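Local atomic coordinates of STM4351 (Salmonella enterica, PDB entry 2Y7I), a protein that binds arginine with high specificity as a periplasmic solute-binding protein, consistent with a role in amino-acid uptake. Residues A17-V22 and F158-A163; Q52-L57 and N119-Q124; H105-L110 and E179-P184; V98-A103 and R153-F158. One frame throughout, in Å; residues are numbered along the deposited sequence. Where two conformers were deposited one is given.

In the fold
Contacts 1 and 2 both bridge the cleft between the two lobes expected of a family 3 solute-binding protein, and both touch the arginine held there; their centres are about 13 Å apart. They meet where D160 OD2 lies 3.1 Å from H123 NE2, a probable hydrogen bond, so that this carboxylate probably joins the two. Contacts 3 and 4 belong to the second lobe alone. Contact 4 pairs two strands of its central sheet, and F158 at its end is shared with contact 1. The ring of F158 also reaches contact 3, its CZ 3.8 Å from A181 CB and its CE1 3.9 Å from F107 CZ. F158, next to the pocket residue D160 by way of G159, is thus where contacts 1, 3 and 4 meet.

Contact 1 (A17-V22 and F158-A163); sequences APYEFV and FGDVAA. With ARG (arginine), chain C.
D160 OD2 is gripped by three partners: the amino group of the bound arginine, Y16 OH and H123 NE2. The ligand bond runs 2.8 Å from ARG N to D160 OD2, and the D160 side chain, CG anti to the carbonyl carbon (chi1 -74°), reaches it from the end of strand 156-160, just before helix 161-168. At the far end of the same ligand, ARG NH2 donates to E20 OE2 at 2.8 Å. E20 gets there by folding its chain, CG in the crowded position and a bend at chi2 of -94°. The two acids thus hold the two ends of the arginine from opposite lobes of the periplasmic-binding-protein fold, as in closed, ligand-bound relatives; Y19 and E20 together face Y16 as a classic beta bulge. Beside the ligand the lobes touch directly. Y19 OH rests 3.6 Å from A162 CB, and a water links Y19 OH to A162 N. P18, which follows a cis peptide bond, sets its CD 4.2 Å from A162 CB, with F227 of the C-terminal helix against both residues. A17 O takes a CH···O contact from A163 CA at 3.2 Å, while a second water donates to both A17 O and A163 O.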
loop_
_atom_site.group_PDB
_atom_site.type_symbol
_atom_site.label_atom_id
_atom_site.label_comp_id
_atom_site.label_asym_id
_atom_site.label_seq_id
_atom_site.Cartn_x
_atom_site.Cartn_y
_atom_site.Cartn_z
ATOM N N ALA A 17 2.837 -6.801 19.945
ATOM C CA ALA A 17 2.954 -7.661 18.764
ATOM C C ALA A 17 1.592 -7.749 18.091
ATOM O O ALA A 17 0.581 -7.832 18.795
ATOM C CB ALA A 17 3.435 -9.071 19.163
ATOM N N PRO A 18 1.548 -7.749 16.739
ATOM C CA PRO A 18 2.658 -7.752 15.771
ATOM C C PRO A 18 3.116 -6.365 15.292
ATOM O O PRO A 18 3.912 -6.285 14.353
ATOM C CB PRO A 18 2.037 -8.483 14.572
ATOM C CG PRO A 18 0.620 -7.965 14.571
ATOM C CD PRO A 18 0.243 -7.818 16.047
ATOM N N TYR A 19 2.582 -5.298 15.878
ATOM C CA TYR A 19 2.949 -3.933 15.492
ATOM C C TYR A 19 4.407 -3.632 15.892
ATOM O O TYR A 19 5.217 -3.260 15.057
ATOM C CB TYR A 19 1.993 -2.926 16.140
ATOM C CG TYR A 19 0.534 -3.110 15.754
ATOM C CD1 TYR A 19 0.042 -2.586 14.564
ATOM C CD2 TYR A 19 -0.346 -3.834 16.572
ATOM C CE1 TYR A 19 -1.291 -2.758 14.197
ATOM C CE2 TYR A 19 -1.675 -4.002 16.219
ATOM C CZ TYR A 19 -2.136 -3.467 15.034
ATOM O OH TYR A 19 -3.444 -3.633 14.668
ATOM N N GLU A 20 4.719 -3.816 17.175
ATOM C CA GLU A 20 6.078 -3.654 17.698
ATOM C C GLU A 20 6.199 -4.434 18.985
ATOM O O GLU A 20 5.304 -4.391 19.836
ATOM C CB GLU A 20 6.441 -2.183 17.957
ATOM C CG GLU A 20 5.374 -1.404 18.739
ATOM C CD GLU A 20 4.432 -0.671 17.826
ATOM O OE1 GLU A 20 4.900 -0.264 16.743
ATOM O OE2 GLU A 20 3.237 -0.502 18.176
ATOM N N PHE A 21 7.305 -5.163 19.097
ATOM C CA PHE A 21 7.584 -6.004 20.243
ATOM C C PHE A 21 9.071 -6.346 20.275
ATOM O O PHE A 21 9.829 -5.961 19.374
ATOM C CB PHE A 21 6.696 -7.263 20.237
ATOM C CG PHE A 21 6.949 -8.205 19.081
ATOM C CD1 PHE A 21 6.390 -7.959 17.825
ATOM C CD2 PHE A 21 7.699 -9.366 19.268
ATOM C CE1 PHE A 21 6.592 -8.839 16.768
ATOM C CE2 PHE A 21 7.918 -10.248 18.216
ATOM C CZ PHE A 21 7.357 -9.983 16.957
ATOM N N VAL A 22 9.485 -7.047 21.321
ATOM C CA VAL A 22 10.894 -7.339 21.538
ATOM C C VAL A 22 11.096 -8.827 21.300
ATOM O O VAL A 22 10.346 -9.650 21.828
ATOM C CB VAL A 22 11.346 -6.919 22.966
ATOM C CG1 VAL A 22 12.840 -7.115 23.151
ATOM C CG2 VAL A 22 10.998 -5.451 23.215
ATOM N N PHE A 158 -8.679 -5.706 26.871
ATOM C CA PHE A 158 -9.365 -5.043 25.753
ATOM C C PHE A 158 -8.316 -4.318 24.910
ATOM O O PHE A 158 -7.564 -3.495 25.438
ATOM C CB PHE A 158 -10.392 -4.068 26.354
ATOM C CG PHE A 158 -11.220 -3.305 25.357
ATOM C CD1 PHE A 158 -11.937 -3.953 24.352
ATOM C CD2 PHE A 158 -11.347 -1.923 25.490
ATOM C CE1 PHE A 158 -12.738 -3.226 23.451
ATOM C CE2 PHE A 158 -12.150 -1.179 24.604
ATOM C CZ PHE A 158 -12.841 -1.833 23.581
ATOM N N GLY A 159 -8.243 -4.663 23.620
ATOM C CA GLY A 159 -7.243 -4.093 22.708
ATOM C C GLY A 159 -7.519 -4.346 21.234
ATOM O O GLY A 159 -8.620 -4.794 20.870
ATOM N N ASP A 160 -6.527 -4.067 20.378
ATOM C CA ASP A 160 -6.697 -4.265 18.928
ATOM C C ASP A 160 -6.770 -5.747 18.592
ATOM O O ASP A 160 -6.065 -6.561 19.186
ATOM C CB ASP A 160 -5.585 -3.570 18.109
ATOM C CG ASP A 160 -5.762 -2.051 18.058
ATOM O OD1 ASP A 160 -6.586 -1.563 17.265
ATOM O OD2 ASP A 160 -5.087 -1.335 18.812
ATOM N N VAL A 161 -7.636 -6.088 17.640
ATOM C CA VAL A 161 -7.853 -7.488 17.275
ATOM C C VAL A 161 -6.571 -8.217 16.876
ATOM O O VAL A 161 -6.384 -9.367 17.266
ATOM C CB VAL A 161 -9.029 -7.690 16.246
ATOM C CG1 VAL A 161 -8.753 -6.993 14.910
ATOM C CG2 VAL A 161 -9.342 -9.169 16.068
ATOM N N ALA A 162 -5.683 -7.541 16.135
ATOM C CA ALA A 162 -4.417 -8.147 15.714
ATOM C C ALA A 162 -3.535 -8.510 16.907
ATOM O O ALA A 162 -2.936 -9.596 16.947
ATOM C CB ALA A 162 -3.654 -7.213 14.732
ATOM N N ALA A 163 -3.465 -7.607 17.879
ATOM C CA ALA A 163 -2.618 -7.801 19.053
ATOM C C ALA A 163 -3.165 -8.920 19.932
ATOM O O ALA A 163 -2.422 -9.806 20.355
ATOM C CB ALA A 163 -2.499 -6.507 19.840
HETATM N N ARG C . -4.488 1.340 18.514
HETATM C CA ARG C . -4.678 1.737 19.945
HETATM C C ARG C . -4.570 3.251 20.077
HETATM O O ARG C . -4.664 3.782 21.181
HETATM C CB ARG C . -3.640 1.047 20.855
HETATM C CG ARG C . -2.179 1.269 20.425
HETATM C CD ARG C . -1.179 0.699 21.429
HETATM N NE ARG C . 0.155 0.636 20.825
HETATM C CZ ARG C . 1.257 0.214 21.443
HETATM N NH1 ARG C . 1.225 -0.193 22.714
HETATM N NH2 ARG C . 2.397 0.201 20.786
HETATM O OXT ARG C . -4.361 3.969 19.081
HETATM O O HOH W 1 0.142 -9.012 21.150
HETATM O O HOH W 2 -5.869 -4.990 14.455
#

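Contact 2 (Q52-L57 and N119-Q124); sequences QSFDSL and NGTTHQ. With ZN (zinc ion), chain D; ARG (arginine), chain C.
Adjacent residues of the loop before helix 57-62 serve two different ligands: F54 lies against the bound arginine and D55 binds zinc. F54, with CG anti to its backbone N (chi1 180°), presents a face to the ligand, ARG CD standing 3.6 Å above the ring plane toward its rim. The ring's edge meets the other segment, with F54 CE2 3.5 Å from G120 O, a carbonyl that also accepts from R79. D55 OD2 holds the zinc at 2.1 Å, and D140 supplies the second protein ligand. D55 OD1 accepts from S53 OG, met nearly along its C-O axis. N119 runs alongside D55, their flat groups only 7° apart; N119 ND2 bonds to D140 OD1, a second-shell bond that would help orient that carboxylate. Q124 fastens this turn with both ends of its amide, to N119 OD1 and from G120 N. T121, the helix N-cap, accepts from Q124 backbone N with OG1, also bonded to E118 O. A water bridges D55 N and N119 O. G120, at phi 85°, brings its CA 4.2 Å from D55 CB, an approach its lack of a side chain allows. T122 N donates to ARG O at 3.0 Å, so the ligand carboxylate sits at a helix N-terminus, whose dipole would be expected to favour its negative charge.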
loop_
_atom_site.group_PDB
_atom_site.type_symbol
_atom_site.label_atom_id
_atom_site.label_comp_id
_atom_site.label_asym_id
_atom_site.label_seq_id
_atom_site.Cartn_x
_atom_site.Cartn_y
_atom_site.Cartn_z
ATOM N N GLN A 52 9.378 3.044 25.127
ATOM C CA GLN A 52 8.880 3.601 26.400
ATOM C C GLN A 52 7.354 3.445 26.428
ATOM O O GLN A 52 6.763 3.029 25.428
ATOM C CB GLN A 52 9.316 5.060 26.581
ATOM C CG GLN A 52 8.775 6.035 25.531
ATOM C CD GLN A 52 9.346 7.446 25.681
ATOM O OE1 GLN A 52 10.552 7.665 25.539
ATOM N NE2 GLN A 52 8.473 8.413 25.960
ATOM N N SER A 53 6.719 3.758 27.554
ATOM C CA SER A 53 5.275 3.519 27.696
ATOM C C SER A 53 4.466 4.267 26.629
ATOM O O SER A 53 4.818 5.390 26.244
ATOM C CB SER A 53 4.794 3.870 29.116
ATOM O OG SER A 53 5.015 5.241 29.433
ATOM N N PHE A 54 3.392 3.646 26.151
ATOM C CA PHE A 54 2.585 4.223 25.060
ATOM C C PHE A 54 2.071 5.619 25.394
ATOM O O PHE A 54 2.097 6.518 24.542
ATOM C CB PHE A 54 1.392 3.316 24.714
ATOM C CG PHE A 54 0.520 3.862 23.594
ATOM C CD1 PHE A 54 0.872 3.657 22.261
ATOM C CD2 PHE A 54 -0.646 4.588 23.878
ATOM C CE1 PHE A 54 0.070 4.154 21.223
ATOM C CE2 PHE A 54 -1.454 5.088 22.847
ATOM C CZ PHE A 54 -1.085 4.882 21.523
ATOM N N ASP A 55 1.620 5.795 26.636
ATOM C CA ASP A 55 1.038 7.073 27.079
ATOM C C ASP A 55 2.049 8.211 27.196
ATOM O O ASP A 55 1.655 9.372 27.355
ATOM C CB ASP A 55 0.292 6.893 28.406
ATOM C CG ASP A 55 1.211 6.491 29.557
ATOM O OD1 ASP A 55 2.387 6.135 29.325
ATOM O OD2 ASP A 55 0.745 6.532 30.714
ATOM N N SER A 56 3.344 7.884 27.135
ATOM C CA SER A 56 4.400 8.897 27.248
ATOM C C SER A 56 4.923 9.358 25.884
ATOM O O SER A 56 5.767 10.257 25.817
ATOM C CB SER A 56 5.575 8.371 28.086
ATOM O OG SER A 56 6.343 7.441 27.331
ATOM N N LEU A 57 4.417 8.751 24.814
ATOM C CA LEU A 57 4.990 8.963 23.480
ATOM C C LEU A 57 4.679 10.341 22.916
ATOM O O LEU A 57 5.581 11.036 22.444
ATOM C CB LEU A 57 4.534 7.876 22.510
ATOM C CG LEU A 57 5.137 6.477 22.689
ATOM C CD1 LEU A 57 4.412 5.501 21.781
ATOM C CD2 LEU A 57 6.658 6.465 22.433
ATOM N N ASN A 119 -3.012 2.535 29.241
ATOM C CA ASN A 119 -3.151 3.980 29.448
ATOM C C ASN A 119 -2.931 4.723 28.144
ATOM O O ASN A 119 -2.034 4.371 27.387
ATOM C CB ASN A 119 -2.117 4.477 30.464
ATOM C CG ASN A 119 -2.585 4.337 31.888
ATOM O OD1 ASN A 119 -3.715 4.705 32.215
ATOM N ND2 ASN A 119 -1.715 3.815 32.754
ATOM N N GLY A 120 -3.732 5.752 27.890
ATOM C CA GLY A 120 -3.528 6.630 26.725
ATOM C C GLY A 120 -4.142 6.172 25.410
ATOM O O GLY A 120 -4.041 6.879 24.387
ATOM N N THR A 121 -4.815 5.022 25.440
ATOM C CA THR A 121 -5.338 4.398 24.213
ATOM C C THR A 121 -6.787 4.760 23.881
ATOM O O THR A 121 -7.546 5.231 24.738
ATOM C CB THR A 121 -5.207 2.841 24.240
ATOM O OG1 THR A 121 -6.027 2.292 25.284
ATOM C CG2 THR A 121 -3.769 2.436 24.447
ATOM N N THR A 122 -7.153 4.505 22.628
ATOM C CA THR A 122 -8.549 4.527 22.179
ATOM C C THR A 122 -9.396 3.613 23.051
ATOM O O THR A 122 -10.525 3.948 23.413
ATOM C CB THR A 122 -8.646 4.012 20.733
ATOM O OG1 THR A 122 -7.908 2.793 20.637
ATOM C CG2 THR A 122 -8.030 5.019 19.763
ATOM N N HIS A 123 -8.840 2.453 23.384
ATOM C CA HIS A 123 -9.554 1.451 24.155
ATOM C C HIS A 123 -9.921 1.957 25.531
ATOM O O HIS A 123 -11.030 1.704 26.012
ATOM C CB HIS A 123 -8.723 0.172 24.247
ATOM C CG HIS A 123 -8.151 -0.247 22.936
ATOM N ND1 HIS A 123 -8.941 -0.516 21.836
ATOM C CD2 HIS A 123 -6.867 -0.398 22.527
ATOM C CE1 HIS A 123 -8.169 -0.840 20.813
ATOM N NE2 HIS A 123 -6.909 -0.772 21.204
ATOM N N GLN A 124 -8.998 2.679 26.163
ATOM C CA GLN A 124 -9.251 3.247 27.471
ATOM C C GLN A 124 -10.399 4.252 27.393
ATOM O O GLN A 124 -11.313 4.216 28.216
ATOM C CB GLN A 124 -7.987 3.919 28.020
ATOM C CG GLN A 124 -8.200 4.681 29.325
ATOM C CD GLN A 124 -6.888 5.223 29.888
ATOM O OE1 GLN A 124 -6.203 6.027 29.245
ATOM N NE2 GLN A 124 -6.542 4.787 31.099
HETATM ZN ZN ZN D . 2.151 5.829 32.048
HETATM N N ARG C . -4.488 1.340 18.514
HETATM C CA ARG C . -4.678 1.737 19.945
HETATM C C ARG C . -4.570 3.251 20.077
HETATM O O ARG C . -4.664 3.782 21.181
HETATM C CB ARG C . -3.640 1.047 20.855
HETATM C CG ARG C . -2.179 1.269 20.425
HETATM C CD ARG C . -1.179 0.699 21.429
HETATM N NE ARG C . 0.155 0.636 20.825
HETATM C CZ ARG C . 1.257 0.214 21.443
HETATM N NH1 ARG C . 1.225 -0.193 22.714
HETATM N NH2 ARG C . 2.397 0.201 20.786
HETATM O OXT ARG C . -4.361 3.969 19.081
HETATM O O HOH W 3 0.501 3.597 28.192
#

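Contact 3 (H105-L110 and E179-P184); sequences HTFADL and ERASDP
E179 carries most of this contact between two loops of the second lobe, starting with its backbone. Its N donates to H105 O at 2.9 Å, arriving nearly along the C=O axis. Its side chain then runs fully extended, CG anti to the backbone N (chi1 -175°), and brings OE1 to F107 N at 2.9 Å, the N-H meeting the carboxylate from above its plane. OE1 also accepts from a water, 2.7 Å away, that in turn takes A108 N. The carboxylate and the F107 ring cross at 71°, with E179 CD only 3.4 Å from F107 CD2 at the ring's edge. R180 turns its CB away from 105-110, and its side chain packs on V96 and V161, but its carbonyl stays near the same edge. A181 finishes the contact with CB 4.1 Å from F107 CE2, and its backbone bonds to A95 at the start of strand 95-100. Across from them, T106 OG1 accepts from D109 N in an ST motif, and D109 OD2 takes the N-H groups of both H105 and T106, fixing the turn that offers F107 N. The F107 ring also packs on L127 and V97. An amide and a water on E179 OE1 would be expected to offset part of the charge and favour the ionised form.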
loop_
_atom_site.group_PDB
_atom_site.type_symbol
_atom_site.label_atom_id
_atom_site.label_comp_id
_atom_site.label_asym_id
_atom_site.label_seq_id
_atom_site.Cartn_x
_atom_site.Cartn_y
_atom_site.Cartn_z
ATOM N N HIS A 105 -19.727 -13.281 26.620
ATOM C CA HIS A 105 -20.102 -13.083 25.219
ATOM C C HIS A 105 -20.194 -11.599 24.875
ATOM O O HIS A 105 -19.855 -11.186 23.767
ATOM C CB HIS A 105 -21.456 -13.744 24.926
ATOM C CG HIS A 105 -21.410 -15.239 24.880
ATOM N ND1 HIS A 105 -21.477 -15.950 23.702
ATOM C CD2 HIS A 105 -21.317 -16.160 25.870
ATOM C CE1 HIS A 105 -21.419 -17.245 23.964
ATOM N NE2 HIS A 105 -21.324 -17.399 25.272
ATOM N N THR A 106 -20.674 -10.802 25.826
ATOM C CA THR A 106 -20.991 -9.398 25.555
ATOM C C THR A 106 -20.439 -8.480 26.628
ATOM O O THR A 106 -20.112 -8.918 27.751
ATOM C CB THR A 106 -22.527 -9.147 25.497
ATOM O OG1 THR A 106 -23.084 -9.304 26.804
ATOM C CG2 THR A 106 -23.238 -10.091 24.536
ATOM N N PHE A 107 -20.369 -7.194 26.299
ATOM C CA PHE A 107 -20.031 -6.172 27.292
ATOM C C PHE A 107 -20.974 -6.183 28.497
ATOM O O PHE A 107 -20.523 -6.016 29.637
ATOM C CB PHE A 107 -19.980 -4.784 26.655
ATOM C CG PHE A 107 -18.726 -4.537 25.841
ATOM C CD1 PHE A 107 -17.479 -4.452 26.465
ATOM C CD2 PHE A 107 -18.795 -4.386 24.460
ATOM C CE1 PHE A 107 -16.324 -4.232 25.723
ATOM C CE2 PHE A 107 -17.642 -4.167 23.702
ATOM C CZ PHE A 107 -16.399 -4.089 24.341
ATOM N N ALA A 108 -22.268 -6.397 28.250
ATOM C CA ALA A 108 -23.242 -6.536 29.336
ATOM C C ALA A 108 -22.841 -7.657 30.301
ATOM O O ALA A 108 -22.982 -7.509 31.514
ATOM C CB ALA A 108 -24.652 -6.772 28.791
ATOM N N ASP A 109 -22.330 -8.763 29.760
ATOM C CA ASP A 109 -21.886 -9.896 30.584
ATOM C C ASP A 109 -20.731 -9.506 31.515
ATOM O O ASP A 109 -20.525 -10.137 32.550
ATOM C CB ASP A 109 -21.438 -11.080 29.715
ATOM C CG ASP A 109 -22.567 -11.703 28.921
ATOM O OD1 ASP A 109 -23.747 -11.597 29.321
ATOM O OD2 ASP A 109 -22.250 -12.315 27.874
ATOM N N LEU A 110 -19.980 -8.476 31.137
ATOM C CA LEU A 110 -18.848 -8.008 31.936
ATOM C C LEU A 110 -19.219 -6.991 33.019
ATOM O O LEU A 110 -18.338 -6.418 33.663
ATOM C CB LEU A 110 -17.744 -7.465 31.016
ATOM C CG LEU A 110 -16.950 -8.568 30.301
ATOM C CD1 LEU A 110 -16.230 -7.994 29.078
ATOM C CD2 LEU A 110 -15.954 -9.181 31.269
ATOM N N GLU A 179 -18.876 -9.990 21.284
ATOM C CA GLU A 179 -19.191 -8.592 21.002
ATOM C C GLU A 179 -17.906 -7.790 20.852
ATOM O O GLU A 179 -17.082 -7.764 21.763
ATOM C CB GLU A 179 -20.083 -7.961 22.085
ATOM C CG GLU A 179 -20.502 -6.524 21.722
ATOM C CD GLU A 179 -21.372 -5.832 22.753
ATOM O OE1 GLU A 179 -21.662 -6.410 23.829
ATOM O OE2 GLU A 179 -21.767 -4.679 22.483
ATOM N N ARG A 180 -17.769 -7.125 19.706
ATOM C CA ARG A 180 -16.646 -6.247 19.446
ATOM C C ARG A 180 -17.064 -4.787 19.587
ATOM O O ARG A 180 -18.258 -4.476 19.630
ATOM C CB ARG A 180 -16.101 -6.508 18.042
ATOM C CG ARG A 180 -15.719 -7.964 17.848
ATOM C CD ARG A 180 -14.963 -8.203 16.567
ATOM N NE ARG A 180 -14.564 -9.605 16.483
ATOM C CZ ARG A 180 -13.580 -10.065 15.716
ATOM N NH1 ARG A 180 -12.874 -9.231 14.949
ATOM N NH2 ARG A 180 -13.308 -11.361 15.713
ATOM N N ALA A 181 -16.077 -3.903 19.655
ATOM C CA ALA A 181 -16.320 -2.460 19.746
ATOM C C ALA A 181 -15.827 -1.803 18.470
ATOM O O ALA A 181 -14.670 -1.979 18.081
ATOM C CB ALA A 181 -15.608 -1.868 20.951
ATOM N N SER A 182 -16.708 -1.047 17.826
ATOM C CA SER A 182 -16.409 -0.452 16.530
ATOM C C SER A 182 -16.800 1.020 16.444
ATOM O O SER A 182 -16.485 1.680 15.444
ATOM C CB SER A 182 -17.108 -1.239 15.413
ATOM O OG SER A 182 -16.408 -2.438 15.127
ATOM N N ASP A 183 -17.475 1.519 17.485
ATOM C CA ASP A 183 -18.029 2.893 17.514
ATOM C C ASP A 183 -17.109 3.879 16.779
ATOM O O ASP A 183 -15.966 4.079 17.201
ATOM C CB ASP A 183 -18.266 3.330 18.972
ATOM C CG ASP A 183 -18.957 4.695 19.094
ATOM O OD1 ASP A 183 -18.850 5.539 18.175
ATOM O OD2 ASP A 183 -19.601 4.935 20.136
ATOM N N PRO A 184 -17.588 4.474 15.665
ATOM C CA PRO A 184 -16.676 5.307 14.867
ATOM C C PRO A 184 -16.300 6.659 15.496
ATOM O O PRO A 184 -15.470 7.375 14.945
ATOM C CB PRO A 184 -17.429 5.492 13.544
ATOM C CG PRO A 184 -18.868 5.324 13.899
ATOM C CD PRO A 184 -18.900 4.305 15.003
HETATM O O HOH W 4 -23.486 -5.594 25.667
#

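Contact 4 (V98-A103 and R153-F158); sequences VTRKGA and RLEGVF
V98 and V157 face each other as an antiparallel hydrogen-bonded pair: V98 N reaches V157 O at 2.8 Å, and V157 N returns to V98 O at 3.1 Å, both in the carbonyl planes. Their side chains run side by side on one face of the sheet, V98 CG1 lying 3.8 Å from V157 CB. V98 O also takes a CH···O contact from CA of G156, the residue just before V157. Past the pair the strands part enough for a water to join R100 N to E155 O, while T99 CB rests 3.5 Å from E155 O. Farther out, R100 bends at chi3 (19°) and meets E155 OE1 edge-on with NH1 in a long salt bridge of 3.4 Å; the same oxygen is bonded to Y104 OH, its stronger partner. The carbonyl O of R100 accepts from both T99 OG1 and A103 N, the latter closing a type II turn whose third residue, G102, has a positive phi of 82°. Strand 95-100 is flanked by 156-160 and 174-176, both antiparallel to it, and 114-118 lies beyond 156-160. F146 of helix 142-150 packs on both valines, and helix 161-168 adds I164, W167 and L168 over V98.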
loop_
_atom_site.group_PDB
_atom_site.type_symbol
_atom_site.label_atom_id
_atom_site.label_comp_id
_atom_site.label_asym_id
_atom_site.label_seq_id
_atom_site.Cartn_x
_atom_site.Cartn_y
_atom_site.Cartn_z
ATOM N N VAL A 98 -10.443 -10.077 25.182
ATOM C CA VAL A 98 -10.096 -11.479 25.356
ATOM C C VAL A 98 -10.440 -11.884 26.792
ATOM O O VAL A 98 -10.151 -11.147 27.725
ATOM C CB VAL A 98 -8.626 -11.778 24.984
ATOM C CG1 VAL A 98 -7.621 -10.854 25.759
ATOM C CG2 VAL A 98 -8.316 -13.271 25.142
ATOM N N THR A 99 -11.124 -13.023 26.942
ATOM C CA THR A 99 -11.505 -13.552 28.258
ATOM C C THR A 99 -11.183 -15.035 28.268
ATOM O O THR A 99 -10.774 -15.576 27.248
ATOM C CB THR A 99 -13.013 -13.356 28.563
ATOM O OG1 THR A 99 -13.799 -14.304 27.820
ATOM C CG2 THR A 99 -13.471 -11.903 28.244
ATOM N N ARG A 100 -11.372 -15.698 29.404
ATOM C CA ARG A 100 -11.364 -17.156 29.408
ATOM C C ARG A 100 -12.427 -17.630 28.406
ATOM O O ARG A 100 -13.499 -17.043 28.331
ATOM C CB ARG A 100 -11.658 -17.687 30.810
ATOM C CG ARG A 100 -10.441 -17.695 31.736
ATOM C CD ARG A 100 -10.812 -17.922 33.206
ATOM N NE ARG A 100 -12.141 -18.521 33.379
ATOM C CZ ARG A 100 -13.252 -17.841 33.682
ATOM N NH1 ARG A 100 -13.218 -16.514 33.851
ATOM N NH2 ARG A 100 -14.405 -18.491 33.808
ATOM N N LYS A 101 -12.116 -18.670 27.635
ATOM C CA LYS A 101 -12.958 -19.102 26.516
ATOM C C LYS A 101 -14.364 -19.473 26.996
ATOM O O LYS A 101 -14.516 -20.265 27.902
ATOM C CB LYS A 101 -12.292 -20.281 25.790
ATOM C CG LYS A 101 -13.068 -20.872 24.634
ATOM C CD LYS A 101 -12.269 -22.002 23.977
ATOM C CE LYS A 101 -12.069 -23.175 24.941
ATOM N NZ LYS A 101 -11.021 -24.141 24.472
ATOM N N GLY A 102 -15.385 -18.866 26.406
ATOM C CA GLY A 102 -16.769 -19.178 26.787
ATOM C C GLY A 102 -17.298 -18.466 28.020
ATOM O O GLY A 102 -18.477 -18.588 28.335
ATOM N N ALA A 103 -16.451 -17.711 28.719
ATOM C CA ALA A 103 -16.860 -17.113 29.994
ATOM C C ALA A 103 -17.735 -15.860 29.859
ATOM O O ALA A 103 -18.549 -15.565 30.753
ATOM C CB ALA A 103 -15.638 -16.834 30.891
ATOM N N ARG A 153 -6.603 -11.814 38.048
ATOM C CA ARG A 153 -6.792 -10.476 38.593
ATOM C C ARG A 153 -7.712 -9.637 37.710
ATOM O O ARG A 153 -8.212 -8.583 38.127
ATOM C CB ARG A 153 -5.449 -9.785 38.795
ATOM C CG ARG A 153 -4.817 -10.123 40.124
ATOM C CD ARG A 153 -3.569 -9.297 40.364
ATOM N NE ARG A 153 -3.524 -8.778 41.734
ATOM C CZ ARG A 153 -3.801 -7.516 42.063
ATOM N NH1 ARG A 153 -4.141 -6.636 41.123
ATOM N NH2 ARG A 153 -3.726 -7.129 43.333
ATOM N N LEU A 154 -7.924 -10.112 36.486
ATOM C CA LEU A 154 -8.816 -9.460 35.542
ATOM C C LEU A 154 -9.720 -10.498 34.925
ATOM O O LEU A 154 -9.358 -11.676 34.868
ATOM C CB LEU A 154 -8.023 -8.791 34.413
ATOM C CG LEU A 154 -6.963 -7.741 34.746
ATOM C CD1 LEU A 154 -6.162 -7.439 33.481
ATOM C CD2 LEU A 154 -7.604 -6.476 35.304
ATOM N N GLU A 155 -10.884 -10.061 34.454
ATOM C CA GLU A 155 -11.760 -10.934 33.675
ATOM C C GLU A 155 -11.535 -10.824 32.172
ATOM O O GLU A 155 -11.865 -11.744 31.424
ATOM C CB GLU A 155 -13.232 -10.700 34.023
ATOM C CG GLU A 155 -13.589 -11.199 35.418
ATOM C CD GLU A 155 -13.270 -12.677 35.595
ATOM O OE1 GLU A 155 -14.059 -13.511 35.111
ATOM O OE2 GLU A 155 -12.233 -13.007 36.215
ATOM N N GLY A 156 -10.973 -9.702 31.735
ATOM C CA GLY A 156 -10.675 -9.518 30.323
ATOM C C GLY A 156 -9.542 -8.540 30.086
ATOM O O GLY A 156 -9.087 -7.858 31.000
ATOM N N VAL A 157 -9.077 -8.510 28.844
ATOM C CA VAL A 157 -8.105 -7.522 28.376
ATOM C C VAL A 157 -8.657 -7.026 27.047
ATOM O O VAL A 157 -9.087 -7.826 26.226
ATOM C CB VAL A 157 -6.672 -8.109 28.240
ATOM C CG1 VAL A 157 -5.742 -7.115 27.492
ATOM C CG2 VAL A 157 -6.065 -8.418 29.634
ATOM N N PHE A 158 -8.679 -5.706 26.871
ATOM C CA PHE A 158 -9.365 -5.043 25.753
ATOM C C PHE A 158 -8.316 -4.318 24.910
ATOM O O PHE A 158 -7.564 -3.495 25.438
ATOM C CB PHE A 158 -10.392 -4.068 26.354
ATOM C CG PHE A 158 -11.220 -3.305 25.357
ATOM C CD1 PHE A 158 -11.937 -3.953 24.352
ATOM C CD2 PHE A 158 -11.347 -1.923 25.490
ATOM C CE1 PHE A 158 -12.738 -3.226 23.451
ATOM C CE2 PHE A 158 -12.150 -1.179 24.604
ATOM C CZ PHE A 158 -12.841 -1.833 23.581
HETATM O O HOH W 5 -12.056 -14.335 31.783
#